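Local atomic coordinates of putative histidinol-phosphate aminotransferase (Erwinia carotovora atroseptica, PDB entry 3LY1), a protein that binds pyridoxal 5'-phosphate and probably works as a transaminase, possibly on histidinol phosphate. Residues L276-A279 / L280-K284; Q336-Q339 / W340-D343; A49-E52 / I53-G57; K304-Q307 / T308-D312. All blocks are in the same frame, centred on the assembly; numbering follows the deposited sequence. Where two conformers were deposited one is given.

Contacts 1, 2 and 4 form one cluster, and contact 3 stands apart. Contact 1 touches contact 2 through two alanines, with A279 CB 3.7 Å from A342 CB. Contact 2 meets contact 4 where M310 CE lies 4.3 Å from V341 O. Contacts 1 and 4 do not touch; their nearest atoms are about 7 Å apart. Helix 335-350 thus runs between the other two, and R346 on it holds both D282 and D343. Contact 3 lies about 46 Å from contact 1, centre to centre. It is the one near the cofactor: the side chain of K50 is about 8 Å from a bound pyridoxal phosphate. Contacts 1, 2 and 4 lie away from the annotated sites.

Contact 1: residues L276-A279 / L280-K284; sequences LLKA and LEDLK
L276 has CG turned away from its backbone N (chi1 180°), while L280 has CG beside its own N (chi1 -66°). These two settings bring the leucines together one helical turn apart. L276 CG lies 4.1 Å from L280 CD1, and the two side chains meet at a slant. The same methyl, L280 CD1, is also 4.2 Å from L277 CD2. It is therefore shared by two leucines of the preceding turn. L280 CG also sits 3.5 Å from L276 O, the acceptor of L280 N.

The backbone is regular helix. L280, E281, D282 and L283 each give their N-H to the residue four places back. The bond from E281 N to L277 O is nearly straight, at 2.9 Å. K284 is the first residue to leave helical geometry; its positive phi belongs to a Schellman motif. Its weak bond from K284 N to E281 O measures 3.2 Å.

The polar side chains are exposed. The carboxylate oxygens of D282 lie near K278 O but, as acceptors, do not bond it; a salt bridge from D282 OD2 to R346 holds the group. A water lies between D282 OD2 and K278 NZ. Its bond to the lysine is weak, and K278 has two conformers, so this bridge is doubtful. E281 OE2 is hydrogen-bonded to Y287 OH.

L276, L277 and L280 pack on V295 of strand 294-298. A279 faces A342 and R346 of helix 335-350, and L276 and L280 reach M345 there. This end of helix 259-283 is thus lodged between that strand and that helix.

Contact 2: residues Q336-Q339 / W340-D343; sequences QEMQ and WVAD
Helix 335-350 carries an amide-carboxylate pair one turn apart, Q339 with D343. Q339 NE2 gives a nearly straight hydrogen bond to D343 OD2, 2.8 Å long with an N-H...O angle of 168°. The carboxylate oxygen lies close to the amide plane of Q339. The amide, in turn, meets OD2 from above the carboxylate plane, 38° out of it. Q339 has CG on the far side of CA from its N (chi1 -175°), and the chain bends at the next bond. That bend carries NE2 forward along the helix to the aspartate. The other oxygen, D343 OD1, makes a salt bridge to R346. The carboxylate is therefore held at both oxygens, by a neutral amide and by a cation.

The backbone bonds run regularly from W340 to D343. The shortest is A342 N to M338 O at 2.7 Å. On a buried side, M338 (selenomethionine) and V341 lie side by side and point the same way. M338 CE is 4.0 Å from V341 CB; M338 has two deposited conformers, so this contact is less certain. V341 CG2 comes within 3.2 Å of E337 O. A342 CB is 3.1 Å from M338 O.

M338 packs on S272 of helix 259-283, and the small A342 on I275 and A279 of the same helix. W340 and V341 cover I19 and V315 of the small parallel sheet, and the W340 ring also meets F10. The Q339-D343 pair sits on a more polar side, with Q339 also touching I275. This division is that of an amphipathic helix in a small alpha/beta domain, as fold-type I pyridoxal phosphate enzymes have.

Contact 3: residues A49-E52 / I53-G57; sequences AKNE and ILMLG
N51 and M55 (selenomethionine) touch one turn apart at the start of helix 50-63. M55 CE lies 3.8 Å from N51 OD1, and M55 CG lies 3.8 Å from N51 ND2. The M55 chain thus crosses the amide at a slant. M55 CG also comes within 3.2 Å of N51 O. M55 bends at chi2 and chi3, which turns its methyl back towards the asparagine amide; it has two deposited conformers, so the contact of its methyl is less certain.

A second pair is A49 and I53. A49 CB is 4.2 Å from I53 CD1. I53 CG1 stands beside the backbone N (chi1 -75°), and this brings it 3.2 Å from A49 O. The same carbonyl takes the bond from I53 N, 2.9 Å. A49 is the N-cap residue, so this is the first turn of the helix.

Further out, A49 and E52 pack on F246, E52 and I53 reach V249, and L56 and I53 lie on L73. K50 reaches the subunit boundary. It makes a cation-pi contact with F23 of the second subunit, and its NZ is hydrogen-bonded to a citrate, probably from the crystallisation liquor. Its side chain is about 4 Å from that of Y48, a cofactor-binding residue.

A helix start and a lysine side by side would probably make this spot at the subunit boundary welcoming to anions.

Contact 4: residues K304-Q307 / T308-D312; sequences KDYQ and THMAD
From K304 to A311 the helix 303-312 is regular, with T308, H309, M310 and A311 each giving N-H to the carbonyl four residues back. K304 O carries an extra bond. It accepts T308 N at 3.0 Å and T308 OG1, also at 3.0 Å, and the two donors come from opposite faces of the carbonyl plane. T308 has OG1 beside its own N (chi1 -65°), which turns the hydroxyl back to that carbonyl.

Y306 and M310 (selenomethionine) run side by side in the same direction. M310 CG rides over one face of the Y306 ring, towards its rim, in a CH-pi contact 4.1 Å from the centroid and 23° off the ring normal. The chain of M310 then follows the ring outward, and M310 CE is 3.4 Å from Y306 OH. Both side chains also rest on M345 of helix 335-350.

H309 reaches back to the preceding turn, with CE1 4.1 Å from D305 CB. H309 ND1 is 3.0 Å from D305 O, but the angle is too poor for a hydrogen bond. The ring is stacked with W353. Q307 sends its NE2 to G318 O in a hydrogen bond.

The T308 hydroxyl thus has a partner within its own helix. The tyrosine and selenomethionine combine dispersion and CH-pi attraction on the buried side, which together with L299, I317, I354 and M345 probably helps to fix the tilt of the ring.

Contact 1: residues L276-A279 / L280-K284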
loop_
_atom_site.group_PDB
_atom_site.type_symbol
_atom_site.label_atom_id
_atom_site.label_comp_id
_atom_site.label_asym_id
_atom_site.label_seq_id
_atom_site.Cartn_x
_atom_site.Cartn_y
_atom_site.Cartn_z
ATOM N N LEU A 276 -10.982 14.332 29.957
ATOM C CA LEU A 276 -12.122 13.455 29.738
ATOM C C LEU A 276 -12.490 12.643 30.990
ATOM O O LEU A 276 -13.693 12.535 31.320
ATOM C CB LEU A 276 -11.883 12.563 28.527
ATOM C CG LEU A 276 -13.021 11.583 28.208
ATOM C CD1 LEU A 276 -14.366 12.280 27.943
ATOM C CD2 LEU A 276 -12.574 10.782 27.002
ATOM N N LEU A 277 -11.478 12.091 31.673
ATOM C CA LEU A 277 -11.687 11.258 32.874
ATOM C C LEU A 277 -12.343 12.074 34.004
ATOM O O LEU A 277 -13.248 11.562 34.671
ATOM C CB LEU A 277 -10.386 10.587 33.358
ATOM C CG LEU A 277 -9.684 9.592 32.397
ATOM C CD1 LEU A 277 -8.599 8.748 33.109
ATOM C CD2 LEU A 277 -10.701 8.672 31.684
ATOM N N LYS A 278 -11.931 13.332 34.160
ATOM C CA LYS A 278 -12.538 14.247 35.138
ATOM C C LYS A 278 -14.038 14.373 34.871
ATOM O O LYS A 278 -14.840 14.275 35.786
ATOM C CB LYS A 278 -11.867 15.635 35.086
ATOM C CG LYS A 278 -12.221 16.574 36.257
ATOM C CD LYS A 278 -11.564 17.961 36.127
ATOM C CE LYS A 278 -12.298 19.055 36.921
ATOM N NZ LYS A 278 -12.417 18.722 38.364
ATOM N N ALA A 279 -14.421 14.587 33.602
ATOM C CA ALA A 279 -15.854 14.657 33.222
ATOM C C ALA A 279 -16.623 13.351 33.509
ATOM O O ALA A 279 -17.744 13.399 34.031
ATOM C CB ALA A 279 -16.035 15.095 31.744
ATOM N N LEU A 280 -16.028 12.196 33.198
ATOM C CA LEU A 280 -16.663 10.891 33.436
ATOM C C LEU A 280 -16.911 10.610 34.945
ATOM O O LEU A 280 -17.989 10.122 35.346
ATOM C CB LEU A 280 -15.859 9.755 32.776
ATOM C CG LEU A 280 -15.821 9.795 31.241
ATOM C CD1 LEU A 280 -14.787 8.796 30.700
ATOM C CD2 LEU A 280 -17.228 9.494 30.627
ATOM N N GLU A 281 -15.897 10.903 35.751
ATOM C CA GLU A 281 -15.997 10.881 37.209
ATOM C C GLU A 281 -17.092 11.794 37.772
ATOM O O GLU A 281 -17.835 11.380 38.644
ATOM C CB GLU A 281 -14.635 11.206 37.825
ATOM C CG GLU A 281 -13.755 9.992 37.739
ATOM C CD GLU A 281 -12.344 10.255 38.106
ATOM O OE1 GLU A 281 -12.062 11.367 38.628
ATOM O OE2 GLU A 281 -11.512 9.347 37.864
ATOM N N ASP A 282 -17.219 13.005 37.246
ATOM C CA ASP A 282 -18.286 13.912 37.680
ATOM C C ASP A 282 -19.662 13.319 37.324
ATOM O O ASP A 282 -20.609 13.453 38.066
ATOM C CB ASP A 282 -18.141 15.257 36.998
ATOM C CG ASP A 282 -16.921 16.067 37.506
ATOM O OD1 ASP A 282 -16.306 15.719 38.549
ATOM O OD2 ASP A 282 -16.580 17.061 36.835
ATOM N N LEU A 283 -19.752 12.685 36.164
ATOM C CA LEU A 283 -21.005 12.114 35.667
ATOM C C LEU A 283 -21.292 10.716 36.214
ATOM O O LEU A 283 -22.382 10.134 35.975
ATOM C CB LEU A 283 -20.952 12.067 34.134
ATOM C CG LEU A 283 -20.929 13.429 33.442
ATOM C CD1 LEU A 283 -20.636 13.213 31.950
ATOM C CD2 LEU A 283 -22.269 14.118 33.703
ATOM N N LYS A 284 -20.310 10.182 36.932
ATOM C CA LYS A 284 -20.343 8.805 37.449
ATOM C C LYS A 284 -20.584 7.778 36.349
ATOM O O LYS A 284 -21.384 6.844 36.513
ATOM C CB LYS A 284 -21.392 8.669 38.569
ATOM C CG LYS A 284 -21.108 9.550 39.757
ATOM C CD LYS A 284 -22.123 9.339 40.878
ATOM C CE LYS A 284 -21.872 10.290 42.083
ATOM N NZ LYS A 284 -22.965 10.219 43.140
HETATM O O HOH W 1 -15.583 19.312 37.485
#

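Contact 2: residues Q336-Q339 / W340-D343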
loop_
_atom_site.group_PDB
_atom_site.type_symbol
_atom_site.label_atom_id
_atom_site.label_comp_id
_atom_site.label_asym_id
_atom_site.label_seq_id
_atom_site.Cartn_x
_atom_site.Cartn_y
_atom_site.Cartn_z
ATOM N N GLN A 336 -7.727 21.431 24.325
ATOM C CA GLN A 336 -8.803 22.408 24.151
ATOM C C GLN A 336 -10.033 21.740 23.557
ATOM O O GLN A 336 -11.163 22.051 23.964
ATOM C CB GLN A 336 -8.380 23.591 23.297
ATOM C CG GLN A 336 -7.517 24.602 24.037
ATOM C CD GLN A 336 -6.917 25.606 23.089
ATOM O OE1 GLN A 336 -5.986 25.292 22.345
ATOM N NE2 GLN A 336 -7.454 26.814 23.092
ATOM N N GLU A 337 -9.851 20.784 22.639
ATOM C CA GLU A 337 -11.016 20.079 22.112
ATOM C C GLU A 337 -11.713 19.271 23.224
ATOM O O GLU A 337 -12.952 19.173 23.255
ATOM C CB GLU A 337 -10.647 19.177 20.931
ATOM C CG GLU A 337 -10.311 19.903 19.623
ATOM C CD GLU A 337 -9.779 18.950 18.539
ATOM O OE1 GLU A 337 -9.233 17.860 18.875
ATOM O OE2 GLU A 337 -9.907 19.302 17.345
HETATM N N MSE A 338 -10.933 18.643 24.101
HETATM C CA MSE A 338 -11.499 17.740 25.101
HETATM C C MSE A 338 -12.175 18.515 26.228
HETATM O O MSE A 338 -13.163 18.043 26.781
HETATM C CB MSE A 338 -10.451 16.761 25.654
HETATM C CG MSE A 338 -10.007 15.731 24.640
HETATM SE SE MSE A 338 -11.414 15.188 23.393
HETATM C CE MSE A 338 -12.626 14.223 24.602
ATOM N N GLN A 339 -11.651 19.700 26.558
ATOM C CA GLN A 339 -12.361 20.619 27.465
ATOM C C GLN A 339 -13.747 21.021 26.920
ATOM O O GLN A 339 -14.743 21.043 27.643
ATOM C CB GLN A 339 -11.544 21.875 27.770
ATOM C CG GLN A 339 -12.239 22.749 28.800
ATOM C CD GLN A 339 -12.347 22.057 30.156
ATOM O OE1 GLN A 339 -11.375 21.470 30.630
ATOM N NE2 GLN A 339 -13.535 22.107 30.772
ATOM N N TRP A 340 -13.815 21.337 25.643
ATOM C CA TRP A 340 -15.078 21.699 25.040
ATOM C C TRP A 340 -16.030 20.483 25.013
ATOM O O TRP A 340 -17.257 20.599 25.312
ATOM C CB TRP A 340 -14.829 22.222 23.631
ATOM C CG TRP A 340 -15.962 22.948 23.091
ATOM C CD1 TRP A 340 -16.211 24.297 23.203
ATOM C CD2 TRP A 340 -17.044 22.395 22.365
ATOM N NE1 TRP A 340 -17.386 24.600 22.569
ATOM C CE2 TRP A 340 -17.916 23.449 22.047
ATOM C CE3 TRP A 340 -17.361 21.107 21.946
ATOM C CZ2 TRP A 340 -19.104 23.250 21.331
ATOM C CZ3 TRP A 340 -18.547 20.905 21.222
ATOM C CH2 TRP A 340 -19.399 21.978 20.924
ATOM N N VAL A 341 -15.462 19.317 24.694
ATOM C CA VAL A 341 -16.274 18.105 24.660
ATOM C C VAL A 341 -16.792 17.763 26.067
ATOM O O VAL A 341 -17.993 17.455 26.225
ATOM C CB VAL A 341 -15.552 16.876 24.026
ATOM C CG1 VAL A 341 -16.389 15.595 24.200
ATOM C CG2 VAL A 341 -15.326 17.124 22.531
ATOM N N ALA A 342 -15.886 17.769 27.043
ATOM C CA ALA A 342 -16.204 17.521 28.440
ATOM C C ALA A 342 -17.314 18.452 28.927
ATOM O O ALA A 342 -18.274 18.015 29.548
ATOM C CB ALA A 342 -14.962 17.690 29.328
ATOM N N ASP A 343 -17.208 19.745 28.635
ATOM C CA ASP A 343 -18.274 20.619 29.045
ATOM C C ASP A 343 -19.587 20.369 28.285
ATOM O O ASP A 343 -20.645 20.541 28.870
ATOM C CB ASP A 343 -17.835 22.050 28.967
ATOM C CG ASP A 343 -16.777 22.366 29.995
ATOM O OD1 ASP A 343 -16.841 21.769 31.099
ATOM O OD2 ASP A 343 -15.898 23.184 29.685
#

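Contact 3: residues A49-E52 / I53-G57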
loop_
_atom_site.group_PDB
_atom_site.type_symbol
_atom_site.label_atom_id
_atom_site.label_comp_id
_atom_site.label_asym_id
_atom_site.label_seq_id
_atom_site.Cartn_x
_atom_site.Cartn_y
_atom_site.Cartn_z
ATOM N N ALA A 49 10.992 5.603 -4.330
ATOM C CA ALA A 49 11.844 5.863 -3.176
ATOM C C ALA A 49 12.684 4.642 -2.801
ATOM O O ALA A 49 12.774 4.301 -1.610
ATOM C CB ALA A 49 10.990 6.311 -1.960
ATOM N N LYS A 50 13.363 4.046 -3.777
ATOM C CA LYS A 50 14.079 2.777 -3.573
ATOM C C LYS A 50 15.173 2.793 -2.503
ATOM O O LYS A 50 15.095 2.028 -1.531
ATOM C CB LYS A 50 14.642 2.277 -4.905
ATOM C CG LYS A 50 13.526 1.710 -5.792
ATOM C CD LYS A 50 14.012 1.428 -7.207
ATOM C CE LYS A 50 12.938 0.797 -8.131
ATOM N NZ LYS A 50 12.776 -0.639 -7.873
ATOM N N ASN A 51 16.168 3.668 -2.640
ATOM C CA ASN A 51 17.214 3.717 -1.628
ATOM C C ASN A 51 16.748 4.201 -0.246
ATOM O O ASN A 51 17.242 3.742 0.793
ATOM C CB ASN A 51 18.372 4.590 -2.081
ATOM C CG ASN A 51 19.561 4.442 -1.176
ATOM O OD1 ASN A 51 20.178 3.369 -1.112
ATOM N ND2 ASN A 51 19.853 5.480 -0.422
ATOM N N GLU A 52 15.782 5.111 -0.247
ATOM C CA GLU A 52 15.240 5.685 0.983
ATOM C C GLU A 52 14.506 4.611 1.783
ATOM O O GLU A 52 14.564 4.607 3.012
ATOM C CB GLU A 52 14.306 6.864 0.647
ATOM C CG GLU A 52 15.022 8.123 0.050
ATOM C CD GLU A 52 15.381 8.033 -1.458
ATOM O OE1 GLU A 52 14.936 7.118 -2.168
ATOM O OE2 GLU A 52 16.136 8.913 -1.945
ATOM N N ILE A 53 13.810 3.722 1.073
ATOM C CA ILE A 53 13.128 2.564 1.687
ATOM C C ILE A 53 14.134 1.609 2.329
ATOM O O ILE A 53 13.899 1.087 3.419
ATOM C CB ILE A 53 12.241 1.875 0.686
ATOM C CG1 ILE A 53 10.977 2.735 0.483
ATOM C CG2 ILE A 53 11.898 0.389 1.104
ATOM C CD1 ILE A 53 10.134 2.371 -0.776
ATOM N N LEU A 54 15.254 1.381 1.655
ATOM C CA LEU A 54 16.349 0.602 2.246
ATOM C C LEU A 54 16.845 1.266 3.532
ATOM O O LEU A 54 16.992 0.601 4.555
ATOM C CB LEU A 54 17.491 0.353 1.225
ATOM C CG LEU A 54 17.189 -0.571 0.032
ATOM C CD1 LEU A 54 18.393 -0.651 -0.919
ATOM C CD2 LEU A 54 16.840 -1.976 0.476
HETATM N N MSE A 55 17.067 2.580 3.511
HETATM C CA MSE A 55 17.524 3.279 4.693
HETATM C C MSE A 55 16.536 3.209 5.875
HETATM O O MSE A 55 16.951 3.038 7.041
HETATM C CB MSE A 55 17.822 4.748 4.358
HETATM C CG MSE A 55 18.856 4.947 3.256
HETATM SE SE MSE A 55 20.649 4.325 3.686
HETATM C CE MSE A 55 20.754 2.723 2.570
ATOM N N LEU A 56 15.257 3.392 5.604
ATOM C CA LEU A 56 14.207 3.291 6.647
ATOM C C LEU A 56 14.171 1.881 7.249
ATOM O O LEU A 56 14.081 1.727 8.455
ATOM C CB LEU A 56 12.825 3.660 6.089
ATOM C CG LEU A 56 11.634 3.675 7.058
ATOM C CD1 LEU A 56 11.932 4.559 8.285
ATOM C CD2 LEU A 56 10.367 4.105 6.338
ATOM N N GLY A 57 14.276 0.872 6.399
ATOM C CA GLY A 57 14.337 -0.543 6.854
ATOM C C GLY A 57 15.513 -0.772 7.806
ATOM O O GLY A 57 15.354 -1.383 8.860
#

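Contact 4: residues K304-Q307 / T308-D312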
loop_
_atom_site.group_PDB
_atom_site.type_symbol
_atom_site.label_atom_id
_atom_site.label_comp_id
_atom_site.label_asym_id
_atom_site.label_seq_id
_atom_site.Cartn_x
_atom_site.Cartn_y
_atom_site.Cartn_z
ATOM N N LYS A 304 -26.691 4.924 20.131
ATOM C CA LYS A 304 -27.060 5.572 18.864
ATOM C C LYS A 304 -27.603 6.969 19.070
ATOM O O LYS A 304 -27.320 7.870 18.284
ATOM C CB LYS A 304 -28.086 4.716 18.099
ATOM C CG LYS A 304 -28.533 5.303 16.746
ATOM C CD LYS A 304 -27.403 5.181 15.716
ATOM C CE LYS A 304 -27.814 5.618 14.296
ATOM N NZ LYS A 304 -26.687 5.271 13.344
ATOM N N ASP A 305 -28.387 7.151 20.132
ATOM C CA ASP A 305 -28.875 8.506 20.484
ATOM C C ASP A 305 -27.685 9.422 20.835
ATOM O O ASP A 305 -27.606 10.566 20.398
ATOM C CB ASP A 305 -29.840 8.474 21.675
ATOM C CG ASP A 305 -31.111 7.690 21.388
ATOM O OD1 ASP A 305 -31.281 7.213 20.244
ATOM O OD2 ASP A 305 -31.922 7.546 22.326
ATOM N N TYR A 306 -26.771 8.900 21.635
ATOM C CA TYR A 306 -25.624 9.677 22.054
ATOM C C TYR A 306 -24.733 10.056 20.855
ATOM O O TYR A 306 -24.270 11.207 20.738
ATOM C CB TYR A 306 -24.849 8.900 23.104
ATOM C CG TYR A 306 -23.687 9.674 23.687
ATOM C CD1 TYR A 306 -23.893 10.898 24.322
ATOM C CD2 TYR A 306 -22.378 9.210 23.579
ATOM C CE1 TYR A 306 -22.846 11.614 24.851
ATOM C CE2 TYR A 306 -21.296 9.947 24.125
ATOM C CZ TYR A 306 -21.552 11.153 24.761
ATOM O OH TYR A 306 -20.531 11.934 25.302
ATOM N N GLN A 307 -24.529 9.105 19.943
ATOM C CA GLN A 307 -23.734 9.372 18.740
ATOM C C GLN A 307 -24.405 10.476 17.909
ATOM O O GLN A 307 -23.719 11.351 17.361
ATOM C CB GLN A 307 -23.563 8.113 17.869
ATOM C CG GLN A 307 -22.652 7.016 18.446
ATOM C CD GLN A 307 -22.770 5.746 17.690
ATOM O OE1 GLN A 307 -23.863 5.418 17.238
ATOM N NE2 GLN A 307 -21.652 5.000 17.532
ATOM N N THR A 308 -25.739 10.430 17.824
ATOM C CA THR A 308 -26.497 11.376 16.995
ATOM C C THR A 308 -26.494 12.752 17.629
ATOM O O THR A 308 -26.330 13.752 16.924
ATOM C CB THR A 308 -27.970 10.918 16.733
ATOM O OG1 THR A 308 -27.959 9.713 15.962
ATOM C CG2 THR A 308 -28.748 11.992 15.942
ATOM N N HIS A 309 -26.665 12.821 18.954
ATOM C CA HIS A 309 -26.652 14.120 19.633
ATOM C C HIS A 309 -25.278 14.800 19.583
ATOM O O HIS A 309 -25.166 16.007 19.359
ATOM C CB HIS A 309 -27.184 14.019 21.065
ATOM C CG HIS A 309 -28.648 13.677 21.143
ATOM N ND1 HIS A 309 -29.140 12.662 21.935
ATOM C CD2 HIS A 309 -29.721 14.203 20.504
ATOM C CE1 HIS A 309 -30.451 12.571 21.777
ATOM N NE2 HIS A 309 -30.830 13.495 20.913
HETATM N N MSE A 310 -24.228 14.013 19.752
HETATM C CA MSE A 310 -22.870 14.532 19.624
HETATM C C MSE A 310 -22.576 14.974 18.167
HETATM O O MSE A 310 -22.015 16.047 17.962
HETATM C CB MSE A 310 -21.851 13.506 20.144
HETATM C CG MSE A 310 -21.672 13.551 21.693
HETATM SE SE MSE A 310 -20.754 15.214 22.188
HETATM C CE MSE A 310 -20.924 15.138 24.125
ATOM N N ALA A 311 -22.981 14.181 17.160
ATOM C CA ALA A 311 -22.801 14.603 15.746
ATOM C C ALA A 311 -23.475 15.949 15.507
ATOM O O ALA A 311 -22.906 16.814 14.831
ATOM C CB ALA A 311 -23.340 13.570 14.741
ATOM N N ASP A 312 -24.674 16.115 16.066
ATOM C CA ASP A 312 -25.464 17.342 15.882
ATOM C C ASP A 312 -24.816 18.539 16.574
ATOM O O ASP A 312 -25.031 19.666 16.148
ATOM C CB ASP A 312 -26.911 17.177 16.389
ATOM C CG ASP A 312 -27.752 16.216 15.525
ATOM O OD1 ASP A 312 -27.348 15.893 14.369
ATOM O OD2 ASP A 312 -28.820 15.769 16.028
#